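Local coordinates for diaminopimelate decarboxylase (Aquifex aeolicus, PDB 2P3E), which catalyses the pyridoxal 5'-phosphate-dependent decarboxylation of meso-diaminopimelate to L-lysine, the last step of lysine biosynthesis by the diaminopimelate pathway, and works as a homodimer, at the interface of chains A and B. Sequence-based numbering; all coordinates share one arbitrary frame. Chains: chain A/B, Diaminopimelate decarboxylase.

Contact 1: the interface of chains A and B. Residues chain A 111, 113, 116, 131, 133-134, 137; chain B 296-297, 365.
Strand 289-301 and the loop carrying B:Arg365 in chain B meet two helix starts of chain A, those of helices 113-121 and 132-145, in this part of the homodimer interface; both helices belong to the pyridoxal-binding barrel domain of the fold-type III decarboxylases. B:Phe297 is the plug. With CG anti to its own carbonyl carbon, beside the backbone N, its ring slides between A:Lys111 on one side and the first turn of helix 132-145 on the other. The CE1 corner packs on the backbone of A:Glu134, 3.6 Å from its CA, while CZ at the ring tip comes 3.4 Å from the carbonyl O of A:Lys111. The socket is braced within chain A: A:Ser131 OG, in the crowded position between backbone N and carbonyl carbon (chi1 67°), caps the helix by accepting from A:Glu134 N, and A:Lys111 NZ forms a salt bridge to the carboxylate OE2 of A:Glu134 at 2.8 Å.

Alongside, B:Arg365 reaches out with its chain extended from CG to NE. A:Val137 comes tip to tip with it and sets methyl CG2 over the centre of one guanidinium face, 3.6 Å from CZ. The polar partners lie round the edge. NH2 donates almost straight to A:Glu113 OE1 (3.0 Å, 164° at H), a salt bridge that meets the oxygen nearly along its C-O axis, the carboxylate and guanidinium planes turned 47° apart. On its own side, NE gives a bent bond to B:Gln296 O (2.8 Å), which steadies the guanidinium's rotation. Water 1 joins B:Arg365 NH2, A:Lys111 O and B:Gln296 OE1. At the other end, the A:Gln133 amide crosses B:Arg365 obliquely, and water 3 links its NE2 to the backbone N of B:Arg365. An aromatic plug beside an edge-bonded, methyl-capped arginine thus fastens the barrel domain of one subunit to the strand and the neighbouring loop of the other.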
# COMPACT_ATOMS: atom_id res chain seq x y z
N LYS A 111 18.13 -6.82 -2.52
CA LYS A 111 19.43 -6.71 -3.22
C LYS A 111 19.53 -7.67 -4.40
O LYS A 111 20.13 -8.76 -4.30
CB LYS A 111 20.58 -6.93 -2.23
CG LYS A 111 20.73 -5.83 -1.20
CD LYS A 111 21.74 -6.21 -0.11
CE LYS A 111 22.18 -5.00 0.71
NZ LYS A 111 22.50 -5.44 2.09
N GLU A 113 20.74 -8.68 -8.39
CA GLU A 113 22.04 -8.62 -9.06
C GLU A 113 22.32 -7.22 -9.62
O GLU A 113 23.40 -6.67 -9.42
CB GLU A 113 22.12 -9.68 -10.18
CG GLU A 113 23.48 -9.82 -10.84
CD GLU A 113 24.45 -10.68 -10.06
OE1 GLU A 113 24.08 -11.22 -8.98
OE2 GLU A 113 25.60 -10.83 -10.54
N LEU A 116 22.86 -4.49 -6.74
CA LEU A 116 24.20 -4.69 -6.19
C LEU A 116 25.30 -4.27 -7.15
O LEU A 116 26.29 -3.68 -6.71
CB LEU A 116 24.42 -6.13 -5.77
CG LEU A 116 23.64 -6.61 -4.55
CD1 LEU A 116 23.88 -8.11 -4.32
CD2 LEU A 116 23.98 -5.76 -3.32
N SER A 131 23.23 -11.79 4.85
CA SER A 131 23.35 -13.24 4.67
C SER A 131 24.74 -13.62 4.18
O SER A 131 25.44 -12.81 3.58
CB SER A 131 22.28 -13.79 3.70
OG SER A 131 22.47 -13.33 2.36
N GLN A 133 25.17 -15.85 1.77
CA GLN A 133 25.02 -15.87 0.33
C GLN A 133 25.27 -14.49 -0.28
O GLN A 133 25.88 -14.38 -1.35
CB GLN A 133 23.65 -16.40 -0.09
CG GLN A 133 23.58 -16.78 -1.56
CD GLN A 133 22.48 -17.78 -1.85
OE1 GLN A 133 21.42 -17.74 -1.24
NE2 GLN A 133 22.73 -18.69 -2.79
N GLU A 134 24.81 -13.45 0.41
CA GLU A 134 25.03 -12.07 -0.01
C GLU A 134 26.54 -11.77 -0.06
O GLU A 134 27.00 -11.10 -0.97
CB GLU A 134 24.31 -11.07 0.91
CG GLU A 134 24.48 -9.59 0.45
CD GLU A 134 23.92 -8.57 1.44
OE1 GLU A 134 23.02 -8.92 2.23
OE2 GLU A 134 24.39 -7.41 1.40
N VAL A 137 27.71 -13.38 -3.28
CA VAL A 137 27.20 -12.61 -4.43
C VAL A 137 27.98 -11.30 -4.61
O VAL A 137 28.43 -10.98 -5.73
CB VAL A 137 25.66 -12.30 -4.29
CG1 VAL A 137 25.18 -11.38 -5.40
CG2 VAL A 137 24.86 -13.60 -4.33
N GLN B 296 16.24 -14.73 -4.53
CA GLN B 296 17.47 -13.95 -4.48
C GLN B 296 18.46 -14.58 -3.51
O GLN B 296 19.62 -14.79 -3.87
CB GLN B 296 17.18 -12.50 -4.08
CG GLN B 296 16.20 -11.78 -5.00
CD GLN B 296 16.62 -11.82 -6.46
OE1 GLN B 296 17.72 -11.40 -6.82
NE2 GLN B 296 15.74 -12.35 -7.31
N PHE B 297 18.00 -14.90 -2.30
CA PHE B 297 18.88 -15.48 -1.27
C PHE B 297 18.16 -16.56 -0.46
O PHE B 297 16.94 -16.49 -0.27
CB PHE B 297 19.39 -14.42 -0.29
CG PHE B 297 20.07 -13.26 -0.95
CD1 PHE B 297 21.38 -13.37 -1.41
CD2 PHE B 297 19.41 -12.05 -1.11
CE1 PHE B 297 22.01 -12.28 -2.04
CE2 PHE B 297 20.03 -10.96 -1.72
CZ PHE B 297 21.34 -11.08 -2.18
N ARG B 365 18.70 -20.01 -5.36
CA ARG B 365 18.87 -18.68 -5.93
C ARG B 365 18.73 -18.75 -7.46
O ARG B 365 19.32 -19.63 -8.09
CB ARG B 365 20.24 -18.10 -5.52
CG ARG B 365 20.60 -16.80 -6.24
CD ARG B 365 21.70 -16.00 -5.50
NE ARG B 365 21.64 -14.56 -5.81
CZ ARG B 365 22.32 -14.01 -6.81
NH1 ARG B 365 23.08 -14.79 -7.55
NH2 ARG B 365 22.25 -12.71 -7.06
O HOH W 1 20.45 -11.14 -5.74
O HOH W 2 18.99 -10.99 -8.98
O HOH W 3 20.83 -21.05 -3.61

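Contact 2: the interface of chains A and B. Residues chain A 130, 156, 174-177; chain B 299, 301, 306, 350.
Two lysines from the end of strand 289-301 in chain B reach across to chain A and use the backbone carbonyls of loop 174-177 and of A:Glu130 as sockets. Both have CG anti to the backbone N and run extended beyond it, so each ammonium arrives at the tip of a nearly straight rod. B:Lys299 NZ is gripped by three carbonyls: A:Glu130 O, in its carbonyl plane, at 2.8 Å, and those of A:Lys175 and A:Gly177 from above their planes. An alanine here would remove all three bonds and would probably loosen the hold of the loop and of A:Glu130 on the partner strand. B:Lys301 NZ donates to A:Phe176 O in the carbonyl plane at 2.6 Å and to A:Ser174 O from well above the plane.

Second-shell bonds hold the sockets in shape. A:Asn156 ND2 lies on a lone pair of A:Phe176 O (3.1 Å), so that oxygen accepts from both sides of the interface. A:Glu130 OE1 takes A:Gly177 N on its syn lone pair at 2.6 Å; the same oxygen is a long 3.8 Å from B:Lys299 NZ, and its charge is likely to favour a protonated lysine.

Apolar packing flanks the lysines. A:Lys175 CA sits over the B:Phe306 ring, offset toward the rim, 3.7 Å from CE1, while its CG covers the centre of the A:Phe176 ring. A:Phe176 CE2 meets B:Thr350 CA at 4.1 Å.

Water 4 bridges A:Lys175 N and B:Thr350 O.

The patch pins a chain A loop to the partner subunit beside B:Thr350, and so holds the dimer together; it is likely to position the nearby segment with the predicted proton donor B:Cys348 as well.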
# COMPACT_ATOMS: atom_id res chain seq x y z
N GLU A 130 23.32 -9.01 5.02
CA GLU A 130 22.23 -9.71 5.71
C GLU A 130 22.27 -11.24 5.61
O GLU A 130 21.43 -11.92 6.19
CB GLU A 130 20.87 -9.21 5.19
CG GLU A 130 20.57 -7.78 5.53
CD GLU A 130 20.03 -7.60 6.93
OE1 GLU A 130 19.81 -8.60 7.64
OE2 GLU A 130 19.82 -6.44 7.32
N ASN A 156 22.66 -8.84 15.48
CA ASN A 156 21.57 -8.60 16.42
C ASN A 156 22.09 -8.83 17.83
O ASN A 156 22.26 -9.98 18.23
CB ASN A 156 20.40 -9.56 16.14
CG ASN A 156 19.91 -9.49 14.69
OD1 ASN A 156 19.90 -8.42 14.07
ND2 ASN A 156 19.48 -10.64 14.16
N SER A 174 13.32 -10.16 11.84
CA SER A 174 13.35 -11.64 11.95
C SER A 174 14.00 -12.28 10.74
O SER A 174 14.79 -13.20 10.90
CB SER A 174 11.98 -12.23 12.27
OG SER A 174 12.02 -13.65 12.49
N LYS A 175 13.70 -11.79 9.52
CA LYS A 175 14.54 -12.15 8.36
C LYS A 175 15.90 -11.44 8.42
O LYS A 175 16.81 -11.78 7.65
CB LYS A 175 13.83 -11.86 7.01
CG LYS A 175 13.47 -10.39 6.75
CD LYS A 175 12.62 -10.24 5.49
CE LYS A 175 12.28 -8.77 5.21
NZ LYS A 175 11.45 -8.59 3.96
N PHE A 176 16.03 -10.47 9.34
CA PHE A 176 17.21 -9.59 9.39
C PHE A 176 18.33 -10.03 10.34
O PHE A 176 18.07 -10.64 11.38
CB PHE A 176 16.82 -8.15 9.73
CG PHE A 176 15.85 -7.54 8.75
CD1 PHE A 176 16.26 -7.17 7.48
CD2 PHE A 176 14.52 -7.33 9.12
CE1 PHE A 176 15.36 -6.60 6.57
CE2 PHE A 176 13.61 -6.76 8.22
CZ PHE A 176 14.03 -6.39 6.95
N GLY A 177 19.56 -9.69 9.95
CA GLY A 177 20.74 -9.84 10.79
C GLY A 177 21.14 -11.26 11.17
O GLY A 177 20.50 -12.23 10.77
N LYS B 299 18.67 -18.09 3.49
CA LYS B 299 19.27 -17.69 4.75
C LYS B 299 18.64 -18.52 5.88
O LYS B 299 17.41 -18.58 6.00
CB LYS B 299 19.03 -16.19 4.99
CG LYS B 299 19.17 -15.75 6.42
CD LYS B 299 19.09 -14.26 6.55
CE LYS B 299 19.50 -13.84 7.96
NZ LYS B 299 19.48 -12.33 8.11
N LYS B 301 18.41 -18.88 10.04
CA LYS B 301 18.60 -18.10 11.23
C LYS B 301 17.99 -18.92 12.36
O LYS B 301 16.77 -19.02 12.47
CB LYS B 301 17.92 -16.74 11.06
CG LYS B 301 18.33 -15.70 12.02
CD LYS B 301 17.66 -14.37 11.71
CE LYS B 301 17.61 -13.53 12.95
NZ LYS B 301 16.69 -12.39 12.78
N PHE B 306 14.75 -19.11 5.61
CA PHE B 306 14.20 -17.99 4.84
C PHE B 306 14.54 -18.16 3.37
O PHE B 306 15.70 -18.46 3.01
CB PHE B 306 14.72 -16.65 5.38
CG PHE B 306 14.31 -16.35 6.80
CD1 PHE B 306 13.14 -15.65 7.08
CD2 PHE B 306 15.11 -16.77 7.87
CE1 PHE B 306 12.77 -15.37 8.39
CE2 PHE B 306 14.73 -16.49 9.19
CZ PHE B 306 13.56 -15.79 9.44
N THR B 350 9.95 -6.10 9.02
CA THR B 350 9.81 -7.46 9.57
C THR B 350 8.54 -8.10 9.01
O THR B 350 8.51 -9.31 8.73
CB THR B 350 9.80 -7.44 11.12
OG1 THR B 350 11.04 -6.86 11.57
CG2 THR B 350 9.68 -8.84 11.69
O HOH W 4 10.88 -10.99 8.66

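Contacts 1 and 2 are neighbouring patches of one two-fold interface, their centres about 13 Å apart, and each has a twin with the chains exchanged. Strand 289-301 of chain B runs through both: B:Gln296 and B:Phe297 serve contact 1, B:Lys299 and B:Lys301 contact 2. On chain A the joint is the turn ahead of helix 132-145, where A:Glu130 belongs to contact 2 and A:Ser131 to contact 1. A:Cys348 is about 37 and 34 Å from the two centres, whereas B:Cys348 is near contact 2 in sequence, which fits an active site built at the dimer interface; contact 1 looks purely structural.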